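Local coordinates for protein beta-1,4-mannanase (Caldicellulosiruptor saccharolyticus, PDB 1PMH) that binds chains of beta-1,4-linked mannose such as mannohexaose through a carbohydrate-binding module, probably keeping the parent mannanase close to its polysaccharide substrate, at residues V7-E12 and M17-A22; F103-V108 and T138-A143; F160-Q165 and I173-V178. All coordinates share one frame; numbering follows the deposited sequence.

Contact 1. Residues V7-E12 and M17-A22; sequences VVLDFE and MSFGEA. With CA (calcium ion), chain C; EDO (1,2-ethanediol), chain G.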
loop_
_atom_site.group_PDB
_atom_site.type_symbol
_atom_site.label_atom_id
_atom_site.label_comp_id
_atom_site.label_asym_id
_atom_site.label_seq_id
_atom_site.Cartn_x
_atom_site.Cartn_y
_atom_site.Cartn_z
ATOM N N VAL A 7 12.181 -8.277 -4.468
ATOM C CA VAL A 7 11.154 -8.888 -3.644
ATOM C C VAL A 7 9.828 -8.449 -4.256
ATOM O O VAL A 7 9.559 -7.270 -4.372
ATOM C CB VAL A 7 11.212 -8.431 -2.185
ATOM C CG1 VAL A 7 10.098 -9.041 -1.401
ATOM C CG2 VAL A 7 12.538 -8.732 -1.533
ATOM N N VAL A 8 9.056 -9.415 -4.749
ATOM C CA VAL A 8 7.876 -9.118 -5.545
ATOM C C VAL A 8 6.633 -9.617 -4.811
ATOM O O VAL A 8 6.334 -10.820 -4.750
ATOM C CB VAL A 8 7.953 -9.826 -6.912
ATOM C CG1 VAL A 8 6.752 -9.521 -7.760
ATOM C CG2 VAL A 8 9.197 -9.303 -7.631
ATOM N N LEU A 9 5.874 -8.685 -4.244
ATOM C CA LEU A 9 4.640 -8.956 -3.507
ATOM C C LEU A 9 3.479 -8.604 -4.444
ATOM O O LEU A 9 2.920 -7.511 -4.437
ATOM C CB LEU A 9 4.642 -8.171 -2.204
ATOM C CG LEU A 9 5.910 -8.257 -1.356
ATOM C CD1 LEU A 9 5.742 -7.523 -0.042
ATOM C CD2 LEU A 9 6.259 -9.713 -1.069
ATOM N N ASP A 10 3.146 -9.598 -5.256
ATOM C CA ASP A 10 2.163 -9.466 -6.329
ATOM C C ASP A 10 0.849 -10.207 -6.056
ATOM O O ASP A 10 -0.060 -10.150 -6.876
ATOM C CB ASP A 10 2.716 -9.880 -7.691
ATOM C CG ASP A 10 3.191 -11.300 -7.753
ATOM O OD1 ASP A 10 2.981 -12.078 -6.803
ATOM O OD2 ASP A 10 3.806 -11.658 -8.788
ATOM N N PHE A 11 0.787 -10.913 -4.937
ATOM C CA PHE A 11 -0.371 -11.660 -4.469
ATOM C C PHE A 11 -0.721 -12.811 -5.413
ATOM O O PHE A 11 -1.797 -13.396 -5.271
ATOM C CB PHE A 11 -1.553 -10.727 -4.177
ATOM C CG PHE A 11 -1.109 -9.591 -3.290
ATOM C CD1 PHE A 11 -0.897 -9.827 -1.935
ATOM C CD2 PHE A 11 -0.780 -8.353 -3.818
ATOM C CE1 PHE A 11 -0.363 -8.849 -1.125
ATOM C CE2 PHE A 11 -0.224 -7.352 -2.996
ATOM C CZ PHE A 11 -0.036 -7.600 -1.670
ATOM N N GLU A 12 0.160 -13.185 -6.338
ATOM C CA GLU A 12 -0.219 -14.107 -7.390
ATOM C C GLU A 12 -0.292 -15.547 -6.901
ATOM O O GLU A 12 -0.843 -16.389 -7.602
ATOM C CB GLU A 12 0.650 -13.919 -8.627
ATOM C CG GLU A 12 0.373 -12.610 -9.353
ATOM C CD GLU A 12 -1.090 -12.437 -9.721
ATOM O OE1 GLU A 12 -1.645 -13.237 -10.552
ATOM O OE2 GLU A 12 -1.708 -11.498 -9.172
HETATM N N MSE A 17 0.109 -12.697 1.498
HETATM C CA MSE A 17 1.546 -12.487 1.592
HETATM C C MSE A 17 1.966 -11.749 2.884
HETATM O O MSE A 17 2.755 -10.801 2.872
HETATM C CB MSE A 17 2.140 -11.806 0.358
HETATM C CG MSE A 17 1.903 -12.614 -0.880
HETATM SE SE MSE A 17 2.883 -11.893 -2.367
HETATM C CE MSE A 17 2.985 -13.535 -3.478
ATOM N N SER A 18 1.344 -12.218 3.950
ATOM C CA SER A 18 1.651 -11.726 5.279
ATOM C C SER A 18 1.171 -10.325 5.604
ATOM O O SER A 18 1.342 -9.882 6.719
ATOM C CB SER A 18 3.151 -11.896 5.642
ATOM O OG SER A 18 3.498 -13.275 5.547
ATOM N N PHE A 19 0.486 -9.677 4.702
ATOM C CA PHE A 19 -0.072 -8.368 5.023
ATOM C C PHE A 19 -1.178 -8.479 6.034
ATOM O O PHE A 19 -2.063 -9.330 5.927
ATOM C CB PHE A 19 -0.576 -7.635 3.782
ATOM C CG PHE A 19 0.494 -7.012 2.936
ATOM C CD1 PHE A 19 1.203 -7.706 1.974
ATOM C CD2 PHE A 19 0.750 -5.680 3.064
ATOM C CE1 PHE A 19 2.172 -7.045 1.226
ATOM C CE2 PHE A 19 1.653 -5.055 2.248
ATOM C CZ PHE A 19 2.357 -5.745 1.337
ATOM N N GLY A 20 -1.191 -7.595 7.002
ATOM C CA GLY A 20 -2.214 -7.554 8.037
ATOM C C GLY A 20 -1.835 -6.406 8.963
ATOM O O GLY A 20 -1.188 -5.439 8.569
ATOM N N GLU A 21 -2.254 -6.519 10.223
ATOM C CA GLU A 21 -1.918 -5.427 11.127
ATOM C C GLU A 21 -0.393 -5.344 11.278
ATOM O O GLU A 21 0.323 -6.333 11.250
ATOM C CB GLU A 21 -2.656 -5.556 12.454
ATOM C CG GLU A 21 -2.213 -6.743 13.263
ATOM C CD GLU A 21 -2.979 -6.876 14.578
ATOM O OE1 GLU A 21 -3.994 -6.188 14.806
ATOM O OE2 GLU A 21 -2.513 -7.697 15.395
ATOM N N ALA A 22 0.089 -4.128 11.433
ATOM C CA ALA A 22 1.512 -3.862 11.662
ATOM C C ALA A 22 1.888 -4.047 13.119
ATOM O O ALA A 22 3.046 -4.294 13.429
ATOM C CB ALA A 22 1.921 -2.485 11.147
HETATM CA CA CA C . -1.426 -9.230 -8.560
HETATM C C1 EDO G . 2.004 -7.753 9.382
HETATM O O1 EDO G . 3.045 -6.950 9.912
HETATM C C2 EDO G . 2.277 -9.250 9.361
HETATM O O2 EDO G . 3.266 -9.686 8.460
HETATM O O HOH W 1 0.400 -8.887 -9.952
#

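Contact 2. Residues F103-V108 and T138-A143; sequences FAYKVV and TVIHKA. Unlike the reference sequence in segment 103-108: Ala104 (reference Pro). With BMA (beta-D-mannopyranose), chain B; BMA (beta-D-mannopyranose), chain D.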
loop_
_atom_site.group_PDB
_atom_site.type_symbol
_atom_site.label_atom_id
_atom_site.label_comp_id
_atom_site.label_asym_id
_atom_site.label_seq_id
_atom_site.Cartn_x
_atom_site.Cartn_y
_atom_site.Cartn_z
ATOM N N PHE A 103 -7.548 11.436 1.099
ATOM C CA PHE A 103 -6.753 10.675 2.032
ATOM C C PHE A 103 -5.276 10.865 1.757
ATOM O O PHE A 103 -4.862 11.287 0.692
ATOM C CB PHE A 103 -7.170 9.189 2.074
ATOM C CG PHE A 103 -6.755 8.350 0.893
ATOM C CD1 PHE A 103 -5.567 7.676 0.900
ATOM C CD2 PHE A 103 -7.590 8.188 -0.204
ATOM C CE1 PHE A 103 -5.160 6.896 -0.144
ATOM C CE2 PHE A 103 -7.197 7.391 -1.253
ATOM C CZ PHE A 103 -5.968 6.764 -1.216
ATOM N N ALA A 104 -4.497 10.532 2.774
ATOM C CA ALA A 104 -3.044 10.524 2.712
ATOM C C ALA A 104 -2.558 9.091 2.832
ATOM O O ALA A 104 -3.225 8.234 3.410
ATOM C CB ALA A 104 -2.490 11.370 3.851
ATOM N N TYR A 105 -1.376 8.827 2.328
ATOM C CA TYR A 105 -0.710 7.571 2.558
ATOM C C TYR A 105 0.773 7.805 2.752
ATOM O O TYR A 105 1.359 8.805 2.312
ATOM C CB TYR A 105 -1.001 6.514 1.486
ATOM C CG TYR A 105 -0.313 6.829 0.188
ATOM C CD1 TYR A 105 0.960 6.381 -0.045
ATOM C CD2 TYR A 105 -0.905 7.596 -0.797
ATOM C CE1 TYR A 105 1.647 6.699 -1.217
ATOM C CE2 TYR A 105 -0.261 7.911 -1.973
ATOM C CZ TYR A 105 1.046 7.513 -2.157
ATOM O OH TYR A 105 1.750 7.796 -3.299
ATOM N N LYS A 106 1.388 6.851 3.437
ATOM C CA LYS A 106 2.834 6.799 3.639
ATOM C C LYS A 106 3.310 5.377 3.398
ATOM O O LYS A 106 2.606 4.432 3.698
ATOM C CB LYS A 106 3.243 7.244 5.030
ATOM C CG LYS A 106 2.712 8.584 5.473
ATOM C CD LYS A 106 3.336 9.083 6.758
ATOM C CE LYS A 106 2.952 10.526 7.084
ATOM N NZ LYS A 106 3.640 10.966 8.343
ATOM N N VAL A 107 4.546 5.284 2.907
ATOM C CA VAL A 107 5.240 4.022 2.740
ATOM C C VAL A 107 6.482 4.088 3.625
ATOM O O VAL A 107 7.261 5.051 3.509
ATOM C CB VAL A 107 5.605 3.785 1.277
ATOM C CG1 VAL A 107 6.373 2.489 1.127
ATOM C CG2 VAL A 107 4.354 3.752 0.408
ATOM N N VAL A 108 6.629 3.101 4.494
ATOM C CA VAL A 108 7.566 3.139 5.602
ATOM C C VAL A 108 8.295 1.813 5.709
ATOM O O VAL A 108 7.695 0.751 5.577
ATOM C CB VAL A 108 6.778 3.385 6.897
ATOM C CG1 VAL A 108 7.575 3.262 8.152
ATOM C CG2 VAL A 108 6.095 4.747 6.849
ATOM N N THR A 138 -9.188 5.039 -9.891
ATOM C CA THR A 138 -8.031 5.910 -9.674
ATOM C C THR A 138 -6.847 5.026 -9.377
ATOM O O THR A 138 -6.937 4.188 -8.477
ATOM C CB THR A 138 -8.325 6.782 -8.441
ATOM O OG1 THR A 138 -9.516 7.538 -8.639
ATOM C CG2 THR A 138 -7.161 7.662 -8.079
ATOM N N VAL A 139 -5.761 5.184 -10.141
ATOM C CA VAL A 139 -4.581 4.362 -9.971
ATOM C C VAL A 139 -3.380 5.232 -9.687
ATOM O O VAL A 139 -3.053 6.171 -10.420
ATOM C CB VAL A 139 -4.348 3.550 -11.232
ATOM C CG1 VAL A 139 -3.085 2.690 -11.094
ATOM C CG2 VAL A 139 -5.583 2.683 -11.551
ATOM N N ILE A 140 -2.708 4.911 -8.591
ATOM C CA ILE A 140 -1.478 5.560 -8.126
ATOM C C ILE A 140 -0.387 4.530 -8.240
ATOM O O ILE A 140 -0.463 3.461 -7.666
ATOM C CB ILE A 140 -1.634 6.065 -6.702
ATOM C CG1 ILE A 140 -2.697 7.162 -6.710
ATOM C CG2 ILE A 140 -0.304 6.600 -6.150
ATOM C CD1 ILE A 140 -3.119 7.628 -5.386
ATOM N N HIS A 141 0.629 4.873 -9.007
ATOM C CA HIS A 141 1.760 3.989 -9.247
ATOM C C HIS A 141 3.009 4.806 -9.000
ATOM O O HIS A 141 3.318 5.728 -9.766
ATOM C CB HIS A 141 1.724 3.482 -10.687
ATOM C CG HIS A 141 2.787 2.494 -11.026
ATOM N ND1 HIS A 141 2.953 2.002 -12.303
ATOM C CD2 HIS A 141 3.682 1.840 -10.256
ATOM C CE1 HIS A 141 3.823 1.007 -12.254
ATOM N NE2 HIS A 141 4.424 1.029 -11.083
ATOM N N LYS A 142 3.751 4.487 -7.934
ATOM C CA LYS A 142 4.911 5.290 -7.528
ATOM C C LYS A 142 6.015 4.359 -7.091
ATOM O O LYS A 142 5.754 3.234 -6.704
ATOM C CB LYS A 142 4.604 6.192 -6.311
ATOM C CG LYS A 142 3.524 7.215 -6.490
ATOM C CD LYS A 142 3.998 8.392 -7.272
ATOM C CE LYS A 142 3.034 9.569 -7.210
ATOM N NZ LYS A 142 3.181 10.433 -8.430
ATOM N N ALA A 143 7.221 4.911 -7.105
ATOM C CA ALA A 143 8.377 4.326 -6.451
ATOM C C ALA A 143 9.024 5.369 -5.580
ATOM O O ALA A 143 9.245 6.474 -6.036
ATOM C CB ALA A 143 9.373 3.781 -7.462
HETATM C C1 BMA B . 1.962 11.269 11.384
HETATM C C2 BMA B . 1.679 9.804 11.254
HETATM C C3 BMA B . 2.332 9.105 12.441
HETATM C C4 BMA B . 3.817 9.499 12.522
HETATM C C5 BMA B . 3.998 11.002 12.467
HETATM C C6 BMA B . 5.477 11.335 12.384
HETATM O O2 BMA B . 2.231 9.321 10.050
HETATM O O3 BMA B . 2.097 7.696 12.327
HETATM O O4 BMA B . 4.314 9.167 13.789
HETATM O O5 BMA B . 3.358 11.538 11.340
HETATM O O6 BMA B . 5.613 12.703 12.545
HETATM C C1 BMA D . -0.157 15.544 9.558
HETATM C C2 BMA D . 1.266 15.400 9.073
HETATM C C3 BMA D . 1.641 13.926 9.136
HETATM C C4 BMA D . 1.253 13.327 10.452
HETATM C C5 BMA D . -0.212 13.596 10.827
HETATM C C6 BMA D . -0.637 13.077 12.176
HETATM O O2 BMA D . 2.125 16.119 9.939
HETATM O O3 BMA D . 3.006 13.709 8.793
HETATM O O4 BMA D . 1.425 11.940 10.281
HETATM O O5 BMA D . -0.432 14.998 10.810
HETATM O O6 BMA D . 0.217 13.552 13.193
#

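Contact 3. Residues F160-Q165 and I173-V178; sequences FQFAGQ and IYLDNV. With CA (calcium ion), chain C; BMA (beta-D-mannopyranose), chain B.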
loop_
_atom_site.group_PDB
_atom_site.type_symbol
_atom_site.label_atom_id
_atom_site.label_comp_id
_atom_site.label_asym_id
_atom_site.label_seq_id
_atom_site.Cartn_x
_atom_site.Cartn_y
_atom_site.Cartn_z
ATOM N N PHE A 160 2.367 0.301 5.106
ATOM C CA PHE A 160 1.568 1.269 4.384
ATOM C C PHE A 160 0.586 1.894 5.371
ATOM O O PHE A 160 -0.193 1.189 5.988
ATOM C CB PHE A 160 0.772 0.644 3.251
ATOM C CG PHE A 160 1.611 0.231 2.086
ATOM C CD1 PHE A 160 2.362 -0.898 2.143
ATOM C CD2 PHE A 160 1.625 0.996 0.914
ATOM C CE1 PHE A 160 3.177 -1.311 1.069
ATOM C CE2 PHE A 160 2.395 0.616 -0.152
ATOM C CZ PHE A 160 3.153 -0.539 -0.033
ATOM N N GLN A 161 0.698 3.217 5.546
ATOM C CA GLN A 161 -0.209 3.967 6.363
ATOM C C GLN A 161 -1.223 4.654 5.460
ATOM O O GLN A 161 -0.851 5.213 4.456
ATOM C CB GLN A 161 0.534 4.983 7.206
ATOM C CG GLN A 161 -0.389 5.774 8.117
ATOM C CD GLN A 161 0.419 6.702 8.996
ATOM O OE1 GLN A 161 0.488 7.919 8.739
ATOM N NE2 GLN A 161 1.042 6.165 10.014
ATOM N N PHE A 162 -2.498 4.615 5.858
ATOM C CA PHE A 162 -3.553 5.334 5.193
ATOM C C PHE A 162 -4.192 6.235 6.212
ATOM O O PHE A 162 -4.440 5.810 7.339
ATOM C CB PHE A 162 -4.594 4.361 4.639
ATOM C CG PHE A 162 -4.073 3.473 3.581
ATOM C CD1 PHE A 162 -3.440 2.280 3.883
ATOM C CD2 PHE A 162 -4.211 3.827 2.234
ATOM C CE1 PHE A 162 -2.913 1.492 2.869
ATOM C CE2 PHE A 162 -3.651 3.011 1.246
ATOM C CZ PHE A 162 -3.057 1.859 1.581
ATOM N N ALA A 163 -4.570 7.445 5.825
ATOM C CA ALA A 163 -5.265 8.328 6.765
ATOM C C ALA A 163 -6.294 9.147 6.032
ATOM O O ALA A 163 -5.982 9.937 5.148
ATOM C CB ALA A 163 -4.293 9.262 7.511
ATOM N N GLY A 164 -7.549 8.963 6.417
ATOM C CA GLY A 164 -8.597 9.819 5.865
ATOM C C GLY A 164 -8.404 11.267 6.321
ATOM O O GLY A 164 -8.163 11.541 7.477
ATOM N N GLN A 165 -8.550 12.185 5.393
ATOM C CA GLN A 165 -8.427 13.625 5.685
ATOM C C GLN A 165 -9.779 14.257 5.411
ATOM O O GLN A 165 -10.117 14.678 4.320
ATOM C CB GLN A 165 -7.327 14.269 4.851
ATOM C CG GLN A 165 -5.920 13.775 5.159
ATOM C CD GLN A 165 -4.870 14.438 4.341
ATOM O OE1 GLN A 165 -4.645 13.994 3.203
ATOM N NE2 GLN A 165 -4.271 15.470 4.833
ATOM N N ILE A 173 -9.830 -0.149 -1.066
ATOM C CA ILE A 173 -8.614 0.351 -1.682
ATOM C C ILE A 173 -7.797 -0.909 -1.943
ATOM O O ILE A 173 -7.678 -1.760 -1.060
ATOM C CB ILE A 173 -7.848 1.300 -0.767
ATOM C CG1 ILE A 173 -8.647 2.568 -0.482
ATOM C CG2 ILE A 173 -6.471 1.656 -1.387
ATOM C CD1 ILE A 173 -8.024 3.570 0.470
ATOM N N TYR A 174 -7.249 -1.044 -3.145
ATOM C CA TYR A 174 -6.466 -2.224 -3.476
ATOM C C TYR A 174 -5.002 -1.849 -3.599
ATOM O O TYR A 174 -4.645 -0.778 -4.089
ATOM C CB TYR A 174 -6.922 -2.888 -4.772
ATOM C CG TYR A 174 -8.379 -3.241 -4.853
ATOM C CD1 TYR A 174 -9.341 -2.287 -5.152
ATOM C CD2 TYR A 174 -8.818 -4.566 -4.678
ATOM C CE1 TYR A 174 -10.701 -2.624 -5.257
ATOM C CE2 TYR A 174 -10.176 -4.879 -4.754
ATOM C CZ TYR A 174 -11.110 -3.927 -5.040
ATOM O OH TYR A 174 -12.449 -4.206 -5.160
ATOM N N LEU A 175 -4.153 -2.763 -3.196
ATOM C CA LEU A 175 -2.726 -2.696 -3.439
ATOM C C LEU A 175 -2.316 -3.872 -4.297
ATOM O O LEU A 175 -2.819 -4.989 -4.156
ATOM C CB LEU A 175 -1.910 -2.737 -2.169
ATOM C CG LEU A 175 -1.955 -1.543 -1.291
ATOM C CD1 LEU A 175 -1.171 -1.830 -0.009
ATOM C CD2 LEU A 175 -1.364 -0.318 -1.976
ATOM N N ASP A 176 -1.359 -3.642 -5.181
ATOM C CA ASP A 176 -0.783 -4.748 -5.958
ATOM C C ASP A 176 0.646 -4.372 -6.322
ATOM O O ASP A 176 1.057 -3.209 -6.285
ATOM C CB ASP A 176 -1.613 -5.048 -7.211
ATOM C CG ASP A 176 -1.506 -6.471 -7.734
ATOM O OD1 ASP A 176 -0.733 -7.272 -7.186
ATOM O OD2 ASP A 176 -2.187 -6.799 -8.708
ATOM N N ASN A 177 1.376 -5.404 -6.741
ATOM C CA ASN A 177 2.717 -5.199 -7.300
ATOM C C ASN A 177 3.581 -4.328 -6.402
ATOM O O ASN A 177 4.235 -3.374 -6.848
ATOM C CB ASN A 177 2.614 -4.663 -8.713
ATOM C CG ASN A 177 1.976 -5.673 -9.640
ATOM O OD1 ASN A 177 2.112 -6.882 -9.447
ATOM N ND2 ASN A 177 1.281 -5.209 -10.646
ATOM N N VAL A 178 3.607 -4.725 -5.133
ATOM C CA VAL A 178 4.518 -4.065 -4.192
ATOM C C VAL A 178 5.866 -4.735 -4.380
ATOM O O VAL A 178 5.977 -5.927 -4.193
ATOM C CB VAL A 178 3.987 -4.219 -2.762
ATOM C CG1 VAL A 178 5.011 -3.655 -1.775
ATOM C CG2 VAL A 178 2.603 -3.543 -2.624
HETATM CA CA CA C . -1.426 -9.230 -8.560
HETATM C C1 BMA B . 1.962 11.269 11.384
HETATM C C2 BMA B . 1.679 9.804 11.254
HETATM C C3 BMA B . 2.332 9.105 12.441
HETATM C C4 BMA B . 3.817 9.499 12.522
HETATM C C5 BMA B . 3.998 11.002 12.467
HETATM C C6 BMA B . 5.477 11.335 12.384
HETATM O O2 BMA B . 2.231 9.321 10.050
HETATM O O3 BMA B . 2.097 7.696 12.327
HETATM O O4 BMA B . 4.314 9.167 13.789
HETATM O O5 BMA B . 3.358 11.538 11.340
HETATM O O6 BMA B . 5.613 12.703 12.545
HETATM O O HOH W 1 0.400 -8.887 -9.952
#

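Contact 1. Residues V7-E12 and M17-A22
Phe11 and Phe19 meet obliquely, with ring planes inclined at 55° and centroids 5.5 Å apart. Seen from Phe11, the approach is at the rim: Phe19 CD1 lies near the plane of the Phe11 ring, 3.7 Å from Phe11 CE1. One face of Phe11 is partly covered by the carbonyl carbon (C) of Leu9, displaced toward the rim. Leu9 also reaches the second aromatic, in the conformer given here, by setting its CD1 against CE1 of Phe19. Phenylalanine and leucine suit this place because both rings are buried and bring no polar group in need of a partner; Leu48 of strand 47-53 touches both phenylalanines.

Met17, present as selenomethionine, lies across Phe11. Its chain is extended beyond CG (chi2 -171°), which carries the heavy atom up to the backbone of 9-11: SE stands 3.6 Å from Leu9 CA and 3.5 Å from Phe11 N. That amide is buried by the contact and has no hydrogen-bonding partner in the model. SE also meets the Phe11 ring obliquely, 4.8 Å from its centroid, a Met-aromatic contact; a long, unbranched and polarisable side chain can reach backbone and ring together.

Past the selenium-bearing end of Met17 the surroundings turn polar, with CE beside Asp10 OD1. That oxygen accepts from Glu12 N at 3.1 Å, met from above the carboxylate plane, and so closes an Asx turn. The turn presents Asp10 O and Glu12 OE2 to the calcium ion, each at 2.4 Å, while Lys45 N binds the other Glu12 oxygen. Asn44, Tyr46 and Asp176 complete the protein ligands. Strands 7-9 and 20-21 belong to different sheets, so the apolar cluster joins both sheets of this jelly-roll module beside its calcium site.

Contact 2. Residues F103-V108 and T138-A143
Tyr105 and Ile140 run past each other in opposite directions between their strands, and Lys142 crosses the tyrosine at about a right angle. The phenol end does the touching: Tyr105 OH lies 3.7 Å from Ile140 CG2 and equally 3.7 Å from Lys142 CG. A first torsion of 72° sets CG of Tyr105 between the backbone N and the carbonyl carbon and sends the ring toward strand 135-145. A tyrosine suits the place because its ring can lie among apolar groups, such as Met89, while its hydroxyl finds a polar mate in Glu119. Lys142 meets the hydroxyl with its CG methylene, and its bend at chi2 (-77°) leads the amine away.

This is packing between the two sheets of a jelly-roll beta-sandwich, strand 102-109 belonging to one and strand 135-145 to the other. The next residue, Lys106, faces the glycan side of its sheet. Its extended chain delivers NZ between two mannose units, 2.8 Å from O2 of the chain B sugar and 2.9 Å from O3 of the chain D sugar, with O4 of the latter, the oxygen that links the two, at 3.1 Å. Glu115 pairs with the same ammonium. A leucine at this position would have no ammonium group, and would probably leave these sugar oxygens without their donor and the Glu115 carboxylate without its countercharge.

Contact 3. Residues F160-Q165 and I173-V178
Strands 160-165 and 173-178 run nearly antiparallel, at 157°, but their axes stay 11.5 Å apart at the closest approach, too far for backbone pairing. They face each other from the two sheets of a jelly-roll beta-sandwich, and their inward side chains fill the core. Phe160 and Leu175 make the central pair: Leu175 CD1 sits over the middle of the Phe160 ring, 4.1 Å from its centroid and 12° off the normal, a CH-pi contact. Val178 reaches the far end of the same ring, with CG2 4.0 Å from Phe160 CZ. Leu175 CD1 also comes near the plane of Phe162 at its edge, so one methyl serves two rings differently. Because CG2 of Ile173 is anti to the backbone N, this branch points toward the ring and ends 4.1 Å from Phe162 CE2. Large rings against branched aliphatics suit a span this wide.

Outward-facing residues do other work. The extended Gln161 uses both ends of its amide on the chain B mannose: OE1 accepts from O2 at 2.6 Å, and NE2 donates to O3 at 3.0 Å. On the other sheet, Asp176 binds calcium through both carboxylate oxygens, and its OD1 also accepts from Asn177 N, tilted above the carboxylate plane. Asn177 adds a second-shell hold on the metal: a calcium-bound water donates a hydrogen bond to Asn177 OD1 at 2.7 Å.

Overall arrangement
All three contacts join the two sheets. Contacts 2 and 3 do so in the buried core, and their strands 102-109 and 153-165 are neighbours in one sheet, where Lys106 and Gln161 share one mannose. Contact 3 is wholly apolar between the sheets, whereas contact 2 brings in a tyrosine hydroxyl. Contact 1 spans the sheets at a less buried place beside the calcium, about 12 Å from contact 3 between centres; Leu9 pairs with Val178, and Asp10, Glu12 and Asp176 share the metal. Contacts 1 and 2 do not touch. The glycan is met at the sheet of strands 102-109 and 153-165, whereas calcium is held by loops and by Asp176 of strand 172-181.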